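PDB 5FF5: PaaA from Enterobacter agglomerans, which takes part in pantocin A biosynthesis, probably as an adenylating enzyme of the ThiF/E1 family acting on a peptide precursor. Local coordinates for residues 140-146 against 174-178; 158-164 against 203-209. All blocks are in the same frame, centred on the assembly; numbering follows the deposited sequence.

Contact 1: residues 140-146 against 174-178; sequences MGGWGTW and RQVLY. With SO4 (sulfate ion), chain C.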
HETATM    1  N   MSE A 140     -13.851  -0.389  12.422  1.00 49.25           N
HETATM    2  CA  MSE A 140     -13.736  -0.304  10.975  1.00 50.69           C
HETATM    3  C   MSE A 140     -13.699   1.141  10.461  1.00 56.17           C
HETATM    4  O   MSE A 140     -14.347   1.493   9.468  1.00 55.81           O
HETATM    5  CB  MSE A 140     -14.869  -1.089  10.327  1.00 49.78           C
HETATM    6  CG  MSE A 140     -14.763  -2.599  10.570  1.00 59.75           C
HETATM    7 SE   MSE A 140     -13.223  -3.477   9.700  1.00 65.12          SE
HETATM    8  CE  MSE A 140     -12.104  -3.669  11.272  1.00 48.90           C
ATOM      9  N   GLY A 141     -12.928   1.969  11.154  1.00 48.21           N
ATOM     10  CA  GLY A 141     -12.570   3.290  10.677  1.00 52.15           C
ATOM     11  C   GLY A 141     -11.508   3.176   9.593  1.00 58.33           C
ATOM     12  O   GLY A 141     -11.372   2.133   8.940  1.00 50.84           O
ATOM     13  N   GLY A 142     -10.809   4.282   9.354  1.00 56.52           N
ATOM     14  CA  GLY A 142      -9.731   4.330   8.390  1.00 52.60           C
ATOM     15  C   GLY A 142      -8.718   3.202   8.512  1.00 56.52           C
ATOM     16  O   GLY A 142      -8.620   2.360   7.620  1.00 55.96           O
ATOM     17  N   TRP A 143      -7.944   3.177   9.594  1.00 58.90           N
ATOM     18  CA  TRP A 143      -6.914   2.149   9.721  1.00 57.22           C
ATOM     19  C   TRP A 143      -7.570   0.777   9.608  1.00 54.84           C
ATOM     20  O   TRP A 143      -7.010  -0.141   9.019  1.00 55.39           O
ATOM     21  CB  TRP A 143      -6.149   2.277  11.050  1.00 48.85           C
ATOM     22  CG  TRP A 143      -6.965   2.046  12.291  1.00 60.75           C
ATOM     23  CD1 TRP A 143      -7.646   2.988  13.025  1.00 71.04           C
ATOM     24  CD2 TRP A 143      -7.147   0.792  12.983  1.00 68.56           C
ATOM     25  NE1 TRP A 143      -8.261   2.392  14.113  1.00 70.21           N
ATOM     26  CE2 TRP A 143      -7.969   1.051  14.115  1.00 62.92           C
ATOM     27  CE3 TRP A 143      -6.709  -0.522  12.752  1.00 54.74           C
ATOM     28  CZ2 TRP A 143      -8.350   0.046  15.014  1.00 48.01           C
ATOM     29  CZ3 TRP A 143      -7.095  -1.524  13.654  1.00 59.62           C
ATOM     30  CH2 TRP A 143      -7.909  -1.229  14.767  1.00 52.02           C
ATOM     31  N   GLY A 144      -8.796   0.688  10.112  1.00 54.10           N
ATOM     32  CA  GLY A 144      -9.536  -0.554  10.189  1.00 46.73           C
ATOM     33  C   GLY A 144      -9.928  -1.182   8.879  1.00 52.43           C
ATOM     34  O   GLY A 144      -9.793  -2.393   8.705  1.00 48.76           O
ATOM     35  N   THR A 145     -10.427  -0.359   7.959  1.00 58.42           N
ATOM     36  CA  THR A 145     -10.897  -0.838   6.657  1.00 47.91           C
ATOM     37  C   THR A 145      -9.770  -1.312   5.743  1.00 49.64           C
ATOM     38  O   THR A 145      -9.947  -2.248   4.970  1.00 58.42           O
ATOM     39  CB  THR A 145     -11.673   0.264   5.901  1.00 49.25           C
ATOM     40  OG1 THR A 145     -10.931   1.488   5.924  1.00 51.77           O
ATOM     41  CG2 THR A 145     -13.021   0.508   6.535  1.00 54.93           C
ATOM     42  N   TRP A 146      -8.610  -0.674   5.824  1.00 53.05           N
ATOM     43  CA  TRP A 146      -7.498  -1.050   4.957  1.00 48.14           C
ATOM     44  C   TRP A 146      -6.865  -2.345   5.402  1.00 44.58           C
ATOM     45  O   TRP A 146      -6.439  -3.136   4.569  1.00 44.31           O
ATOM     46  CB  TRP A 146      -6.457   0.059   4.909  1.00 48.95           C
ATOM     47  CG  TRP A 146      -6.920   1.245   4.154  1.00 49.82           C
ATOM     48  CD1 TRP A 146      -7.648   2.289   4.632  1.00 48.22           C
ATOM     49  CD2 TRP A 146      -6.693   1.514   2.774  1.00 55.29           C
ATOM     50  NE1 TRP A 146      -7.893   3.191   3.633  1.00 42.23           N
ATOM     51  CE2 TRP A 146      -7.314   2.739   2.479  1.00 43.30           C
ATOM     52  CE3 TRP A 146      -6.007   0.840   1.754  1.00 52.53           C
ATOM     53  CZ2 TRP A 146      -7.279   3.306   1.218  1.00 48.69           C
ATOM     54  CZ3 TRP A 146      -5.981   1.398   0.499  1.00 53.56           C
ATOM     55  CH2 TRP A 146      -6.610   2.623   0.241  1.00 53.48           C
ATOM     56  N   ARG A 174     -11.740   7.883   2.758  1.00 50.58           N
ATOM     57  CA  ARG A 174     -10.606   7.182   3.371  1.00 55.79           C
ATOM     58  C   ARG A 174     -10.876   5.733   3.792  1.00 57.73           C
ATOM     59  O   ARG A 174      -9.947   4.929   3.873  1.00 55.72           O
ATOM     60  CB  ARG A 174     -10.098   7.962   4.594  1.00 50.20           C
ATOM     61  CG  ARG A 174     -11.182   8.410   5.534  1.00 52.81           C
ATOM     62  CD  ARG A 174     -10.610   8.945   6.824  1.00 57.93           C
ATOM     63  NE  ARG A 174     -11.661   9.193   7.815  1.00 61.43           N
ATOM     64  CZ  ARG A 174     -12.751   9.919   7.588  1.00 60.92           C
ATOM     65  NH1 ARG A 174     -12.932  10.494   6.407  1.00 65.11           N
ATOM     66  NH2 ARG A 174     -13.657  10.086   8.545  1.00 64.81           N
ATOM     67  N   GLN A 175     -12.126   5.406   4.102  1.00 50.95           N
ATOM     68  CA  GLN A 175     -12.450   4.057   4.533  1.00 48.06           C
ATOM     69  C   GLN A 175     -12.819   3.226   3.305  1.00 53.01           C
ATOM     70  O   GLN A 175     -13.945   3.320   2.812  1.00 59.29           O
ATOM     71  CB  GLN A 175     -13.587   4.114   5.550  1.00 57.54           C
ATOM     72  CG  GLN A 175     -13.445   5.288   6.550  1.00 53.70           C
ATOM     73  CD  GLN A 175     -14.311   5.142   7.793  1.00 54.31           C
ATOM     74  OE1 GLN A 175     -14.990   4.132   7.977  1.00 61.73           O
ATOM     75  NE2 GLN A 175     -14.282   6.151   8.656  1.00 52.79           N
ATOM     76  N   VAL A 176     -11.881   2.388   2.849  1.00 53.58           N
ATOM     77  CA  VAL A 176     -11.897   1.757   1.507  1.00 48.88           C
ATOM     78  C   VAL A 176     -12.890   0.618   1.255  1.00 53.91           C
ATOM     79  O   VAL A 176     -13.166   0.294   0.097  1.00 52.16           O
ATOM     80  CB  VAL A 176     -10.489   1.205   1.150  1.00 56.00           C
ATOM     81  CG1 VAL A 176     -10.119   0.002   2.027  1.00 48.67           C
ATOM     82  CG2 VAL A 176     -10.411   0.842  -0.326  1.00 50.61           C
ATOM     83  N   LEU A 177     -13.398  -0.002   2.323  1.00 56.66           N
ATOM     84  CA  LEU A 177     -14.348  -1.115   2.210  1.00 46.19           C
ATOM     85  C   LEU A 177     -15.762  -0.625   1.917  1.00 49.67           C
ATOM     86  O   LEU A 177     -16.666  -1.434   1.673  1.00 42.09           O
ATOM     87  CB  LEU A 177     -14.356  -1.938   3.495  1.00 42.09           C
ATOM     88  CG  LEU A 177     -13.186  -2.869   3.722  1.00 42.09           C
ATOM     89  CD1 LEU A 177     -13.407  -3.703   4.948  1.00 42.09           C
ATOM     90  CD2 LEU A 177     -13.068  -3.765   2.514  1.00 54.22           C
ATOM     91  N   TYR A 178     -15.937   0.700   1.946  1.00 47.19           N
ATOM     92  CA  TYR A 178     -17.249   1.311   1.788  1.00 51.64           C
ATOM     93  C   TYR A 178     -17.299   2.152   0.521  1.00 52.00           C
ATOM     94  O   TYR A 178     -16.524   3.090   0.358  1.00 55.08           O
ATOM     95  CB  TYR A 178     -17.595   2.192   3.001  1.00 49.20           C
ATOM     96  CG  TYR A 178     -17.257   1.592   4.342  1.00 42.09           C
ATOM     97  CD1 TYR A 178     -17.557   0.280   4.635  1.00 42.09           C
ATOM     98  CD2 TYR A 178     -16.628   2.348   5.318  1.00 50.66           C
ATOM     99  CE1 TYR A 178     -17.231  -0.266   5.864  1.00 48.35           C
ATOM    100  CE2 TYR A 178     -16.301   1.812   6.556  1.00 47.08           C
ATOM    101  CZ  TYR A 178     -16.604   0.503   6.825  1.00 49.27           C
ATOM    102  OH  TYR A 178     -16.282  -0.042   8.056  1.00 53.17           O
TER
HETATM  103  S   SO4 C 401     -10.835   7.380  10.798  1.00 82.45           S
HETATM  104  O1  SO4 C 401      -9.675   8.075  10.225  1.00 62.59           O
HETATM  105  O2  SO4 C 401     -11.744   6.991   9.730  1.00 76.90           O
HETATM  106  O3  SO4 C 401     -11.603   8.245  11.703  1.00 75.40           O
HETATM  107  O4  SO4 C 401     -10.369   6.172  11.490  1.00 68.31           O

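Contact 2: residues 158-164 against 203-209; sequences TLRLIDG and HVETFFE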
ATOM      1  N   THR A 158     -10.073 -16.183   8.290  1.00 48.70           N
ATOM      2  CA  THR A 158     -11.322 -15.632   8.801  1.00 42.09           C
ATOM      3  C   THR A 158     -11.111 -14.220   9.334  1.00 42.09           C
ATOM      4  O   THR A 158     -10.096 -13.920   9.960  1.00 43.55           O
ATOM      5  CB  THR A 158     -11.908 -16.497   9.917  1.00 46.95           C
ATOM      6  OG1 THR A 158     -11.986 -17.857   9.483  1.00 50.63           O
ATOM      7  CG2 THR A 158     -13.287 -15.992  10.309  1.00 50.09           C
ATOM      8  N   LEU A 159     -12.088 -13.358   9.106  1.00 42.20           N
ATOM      9  CA  LEU A 159     -12.044 -12.008   9.629  1.00 43.80           C
ATOM     10  C   LEU A 159     -13.172 -11.781  10.606  1.00 49.13           C
ATOM     11  O   LEU A 159     -14.318 -12.039  10.273  1.00 51.41           O
ATOM     12  CB  LEU A 159     -12.120 -10.986   8.488  1.00 48.13           C
ATOM     13  CG  LEU A 159     -10.833 -10.657   7.719  1.00 48.35           C
ATOM     14  CD1 LEU A 159     -11.127  -9.646   6.644  1.00 51.41           C
ATOM     15  CD2 LEU A 159      -9.760 -10.114   8.642  1.00 42.09           C
ATOM     16  N   ARG A 160     -12.840 -11.340  11.821  1.00 52.72           N
ATOM     17  CA  ARG A 160     -13.847 -10.916  12.794  1.00 48.86           C
ATOM     18  C   ARG A 160     -13.880  -9.413  12.846  1.00 52.69           C
ATOM     19  O   ARG A 160     -12.927  -8.804  13.317  1.00 52.17           O
ATOM     20  CB  ARG A 160     -13.549 -11.425  14.201  1.00 48.61           C
ATOM     21  CG  ARG A 160     -13.386 -12.907  14.326  1.00 59.56           C
ATOM     22  CD  ARG A 160     -13.127 -13.302  15.772  1.00 54.26           C
ATOM     23  NE  ARG A 160     -14.336 -13.283  16.589  1.00 53.86           N
ATOM     24  CZ  ARG A 160     -15.208 -14.284  16.651  1.00 55.70           C
ATOM     25  NH1 ARG A 160     -15.006 -15.380  15.928  1.00 49.17           N
ATOM     26  NH2 ARG A 160     -16.278 -14.190  17.434  1.00 53.28           N
ATOM     27  N   LEU A 161     -14.970  -8.808  12.380  1.00 59.01           N
ATOM     28  CA  LEU A 161     -15.066  -7.353  12.365  1.00 50.09           C
ATOM     29  C   LEU A 161     -15.978  -6.909  13.490  1.00 54.15           C
ATOM     30  O   LEU A 161     -17.072  -7.437  13.638  1.00 54.79           O
ATOM     31  CB  LEU A 161     -15.593  -6.838  11.032  1.00 43.72           C
ATOM     32  CG  LEU A 161     -14.938  -7.376   9.773  1.00 42.09           C
ATOM     33  CD1 LEU A 161     -15.684  -6.804   8.608  1.00 45.30           C
ATOM     34  CD2 LEU A 161     -13.476  -6.986   9.735  1.00 42.09           C
ATOM     35  N   ILE A 162     -15.527  -5.918  14.259  1.00 58.01           N
ATOM     36  CA  ILE A 162     -16.254  -5.411  15.420  1.00 49.31           C
ATOM     37  C   ILE A 162     -16.521  -3.925  15.261  1.00 42.09           C
ATOM     38  O   ILE A 162     -15.594  -3.135  15.318  1.00 47.18           O
ATOM     39  CB  ILE A 162     -15.427  -5.614  16.723  1.00 46.17           C
ATOM     40  CG1 ILE A 162     -14.685  -6.951  16.712  1.00 43.76           C
ATOM     41  CG2 ILE A 162     -16.275  -5.405  17.949  1.00 44.45           C
ATOM     42  CD1 ILE A 162     -15.511  -8.105  16.223  1.00 48.89           C
ATOM     43  N   ASP A 163     -17.773  -3.525  15.104  1.00 42.09           N
ATOM     44  CA  ASP A 163     -18.059  -2.106  14.940  1.00 42.09           C
ATOM     45  C   ASP A 163     -19.548  -1.752  14.994  1.00 59.05           C
ATOM     46  O   ASP A 163     -20.396  -2.446  14.420  1.00 55.63           O
ATOM     47  CB  ASP A 163     -17.467  -1.636  13.620  1.00 51.72           C
ATOM     48  CG  ASP A 163     -17.465  -0.136  13.475  1.00 59.00           C
ATOM     49  OD1 ASP A 163     -18.558   0.433  13.241  1.00 60.43           O
ATOM     50  OD2 ASP A 163     -16.372   0.468  13.586  1.00 54.09           O
ATOM     51  N   GLY A 164     -19.862  -0.650  15.669  1.00 61.44           N
ATOM     52  CA  GLY A 164     -21.244  -0.240  15.834  1.00 54.80           C
ATOM     53  C   GLY A 164     -21.689   0.924  14.961  1.00 58.83           C
ATOM     54  O   GLY A 164     -22.809   1.427  15.124  1.00 50.26           O
ATOM     55  N   HIS A 203     -13.944 -16.115   5.387  1.00 50.72           N
ATOM     56  CA  HIS A 203     -15.159 -16.128   6.209  1.00 47.17           C
ATOM     57  C   HIS A 203     -15.216 -14.861   7.030  1.00 42.09           C
ATOM     58  O   HIS A 203     -14.269 -14.537   7.734  1.00 45.95           O
ATOM     59  CB  HIS A 203     -15.197 -17.335   7.157  1.00 42.09           C
ATOM     60  CG  HIS A 203     -15.002 -18.648   6.472  1.00 61.10           C
ATOM     61  ND1 HIS A 203     -13.877 -19.424   6.654  1.00 73.85           N
ATOM     62  CD2 HIS A 203     -15.779 -19.314   5.584  1.00 72.08           C
ATOM     63  CE1 HIS A 203     -13.969 -20.515   5.913  1.00 77.48           C
ATOM     64  NE2 HIS A 203     -15.113 -20.472   5.253  1.00 83.96           N
ATOM     65  N   VAL A 204     -16.340 -14.166   6.998  1.00 46.91           N
ATOM     66  CA  VAL A 204     -16.444 -12.946   7.785  1.00 49.03           C
ATOM     67  C   VAL A 204     -17.528 -13.031   8.884  1.00 45.05           C
ATOM     68  O   VAL A 204     -18.719 -13.232   8.630  1.00 42.09           O
ATOM     69  CB  VAL A 204     -16.703 -11.742   6.880  1.00 42.09           C
ATOM     70  CG1 VAL A 204     -16.757 -10.476   7.707  1.00 48.74           C
ATOM     71  CG2 VAL A 204     -15.623 -11.648   5.851  1.00 42.09           C
ATOM     72  N   GLU A 205     -17.076 -12.854  10.118  1.00 49.81           N
ATOM     73  CA  GLU A 205     -17.941 -12.844  11.287  1.00 48.82           C
ATOM     74  C   GLU A 205     -18.060 -11.405  11.744  1.00 50.74           C
ATOM     75  O   GLU A 205     -17.048 -10.742  12.022  1.00 48.96           O
ATOM     76  CB  GLU A 205     -17.363 -13.731  12.390  1.00 42.09           C
ATOM     77  CG  GLU A 205     -17.272 -15.191  11.992  1.00 42.49           C
ATOM     78  CD  GLU A 205     -16.398 -16.016  12.922  1.00 61.83           C
ATOM     79  OE1 GLU A 205     -15.928 -15.467  13.936  1.00 64.66           O
ATOM     80  OE2 GLU A 205     -16.160 -17.214  12.637  1.00 70.65           O
ATOM     81  N   THR A 206     -19.296 -10.925  11.829  1.00 47.51           N
ATOM     82  CA  THR A 206     -19.532  -9.508  12.055  1.00 51.24           C
ATOM     83  C   THR A 206     -20.266  -9.261  13.368  1.00 47.70           C
ATOM     84  O   THR A 206     -21.159  -9.997  13.743  1.00 49.00           O
ATOM     85  CB  THR A 206     -20.331  -8.882  10.906  1.00 55.21           C
ATOM     86  OG1 THR A 206     -21.568  -9.591  10.713  1.00 51.07           O
ATOM     87  CG2 THR A 206     -19.480  -8.883   9.628  1.00 47.86           C
ATOM     88  N   PHE A 207     -19.820  -8.258  14.101  1.00 47.52           N
ATOM     89  CA  PHE A 207     -20.481  -7.889  15.323  1.00 42.09           C
ATOM     90  C   PHE A 207     -20.875  -6.425  15.312  1.00 48.21           C
ATOM     91  O   PHE A 207     -20.053  -5.548  15.519  1.00 43.66           O
ATOM     92  CB  PHE A 207     -19.578  -8.210  16.492  1.00 42.09           C
ATOM     93  CG  PHE A 207     -19.214  -9.649  16.561  1.00 52.12           C
ATOM     94  CD1 PHE A 207     -20.046 -10.558  17.192  1.00 53.64           C
ATOM     95  CD2 PHE A 207     -18.060 -10.112  15.964  1.00 47.18           C
ATOM     96  CE1 PHE A 207     -19.717 -11.894  17.241  1.00 51.47           C
ATOM     97  CE2 PHE A 207     -17.732 -11.454  16.016  1.00 45.07           C
ATOM     98  CZ  PHE A 207     -18.558 -12.340  16.647  1.00 42.89           C
ATOM     99  N   PHE A 208     -22.162  -6.166  15.130  1.00 55.47           N
ATOM    100  CA  PHE A 208     -22.608  -4.795  15.068  1.00 51.26           C
ATOM    101  C   PHE A 208     -22.715  -4.255  16.474  1.00 54.45           C
ATOM    102  O   PHE A 208     -23.794  -4.249  17.057  1.00 50.60           O
ATOM    103  CB  PHE A 208     -23.937  -4.670  14.332  1.00 48.49           C
ATOM    104  CG  PHE A 208     -24.449  -3.269  14.277  1.00 53.18           C
ATOM    105  CD1 PHE A 208     -23.577  -2.219  14.051  1.00 57.04           C
ATOM    106  CD2 PHE A 208     -25.798  -2.997  14.396  1.00 49.88           C
ATOM    107  CE1 PHE A 208     -24.033  -0.918  13.995  1.00 51.09           C
ATOM    108  CE2 PHE A 208     -26.256  -1.697  14.330  1.00 46.66           C
ATOM    109  CZ  PHE A 208     -25.368  -0.655  14.130  1.00 45.43           C
ATOM    110  N   GLU A 209     -21.569  -3.859  17.025  1.00 52.91           N
ATOM    111  CA  GLU A 209     -21.504  -3.290  18.364  1.00 50.15           C
ATOM    112  C   GLU A 209     -20.145  -2.657  18.600  1.00 52.69           C
ATOM    113  O   GLU A 209     -19.186  -3.031  17.946  1.00 58.39           O
ATOM    114  CB  GLU A 209     -21.739  -4.376  19.389  1.00 49.55           C
ATOM    115  CG  GLU A 209     -20.564  -5.327  19.541  1.00 50.35           C
ATOM    116  CD  GLU A 209     -20.818  -6.407  20.586  1.00 63.56           C
ATOM    117  OE1 GLU A 209     -21.470  -7.414  20.227  1.00 59.43           O
ATOM    118  OE2 GLU A 209     -20.404  -6.234  21.763  1.00 64.66           O
TER

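Contact 1: residues 140-146 against 174-178
Trp146 and Arg174 are joined by a hydrogen bond from the indole NE1 to the carbonyl oxygen Arg174 O (2.7 Å); the donor is almost in line with the C=O bond (171°), while the oxygen lies 18° out of the indole plane. A weak bond runs from Val176 N to Thr145 OG1 (3.3 Å), which a chi1 of 48° sets between its own backbone N and carbonyl carbon. Tyr178 OH is modelled as donating to Met140 O, but its position is uncertain. Val176 CG1 sits over one face of Trp146, 3.9 Å from the centroid of the five-membered ring, a CH-pi contact. Thr145 CG2 meets Tyr178 CE2 obliquely at 3.5 Å, and Leu177 CG makes van der Waals contact with the carbonyl oxygen of Thr145. Beyond the segments, Trp146 packs on Trp146 of the second subunit, and Lys187 bonds Gln175 OE1. A sulfate, probably from the crystallisation liquor, bridges both segments: Gly142 N, just after the N-cap position Gly141, donates to its O4 and O2, and Arg174 NE reaches O2 at 2.9 Å. An anion held by a helix start in a GxGxxG-like sequence, with Arg174 opposite, is consistent with a nucleotide phosphate site, as in ThiF relatives.

Contact 2: residues 158-164 against 203-209
Phe207 and Arg160 lie with ring and guanidinium planes 33° apart, an oblique meeting; Ile162 CD1 also approaches the ring obliquely, and Leu161 O stands at its edge. The imidazole of His203 has Thr158 OG1 in its plane, 3.7 Å from His203 ND1. At the other end Asp163 O sits at the edge of Phe208. Arg160 bends at chi3 (77°), turning its guanidinium toward Glu205, whose carboxylate plane is 85° away; the salt bridge between NH1 and OE1 is modelled too short, so its exact geometry is doubtful. Arg160 NE donates to Leu221 O. Backbone hydrogen bonds stitch the two parallel strands: Leu159 N to His203 O (2.8 Å), Glu205 N to Leu159 O (2.9 Å), Leu161 N to Glu205 O, Phe207 N to Leu161 O, and Asp163 N to Phe207 O (3.1 Å). On the other face Leu161 CD1 meets Val204 CG1 at 3.9 Å, and helix 187-198 packs there. Helix 215-222 packs on the Phe207 and Ile162 face. The face with Leu159, Leu161, Val204 and Thr206 is largely apolar; the other mixes an ion pair with an aromatic ring. Backbone bonds thus tie 203-207, the outermost strand within this chain, to the parallel part of the mixed sheet, consistent with a Rossmann-like fold.

In the fold
The centres of contacts 1 and 2 lie about 13 Å apart within the ThiF-like domain. Their segments alternate along the chain: 140-146, 158-164, 174-178, then 203-209. Strand 134-138, helix 142-153 and strand 158-162 form a beta-alpha-beta crossover, and helix 187-198 leads on to the outer strand 203-207 of the mixed sheet. Contact 1 joins the start of helix 142-153 to the loop before helix 187-198; contact 2 is the sheet margin itself. They touch where Met140 N probably hydrogen-bonds Asp163 OD2 (2.9 Å) and where Met140 SE packs on Leu161 CD2. Asp163, just after strand 158-162, thus probably links to the glycine-rich turn, an organisation that fits a probable nucleotide-binding Rossmann-like domain.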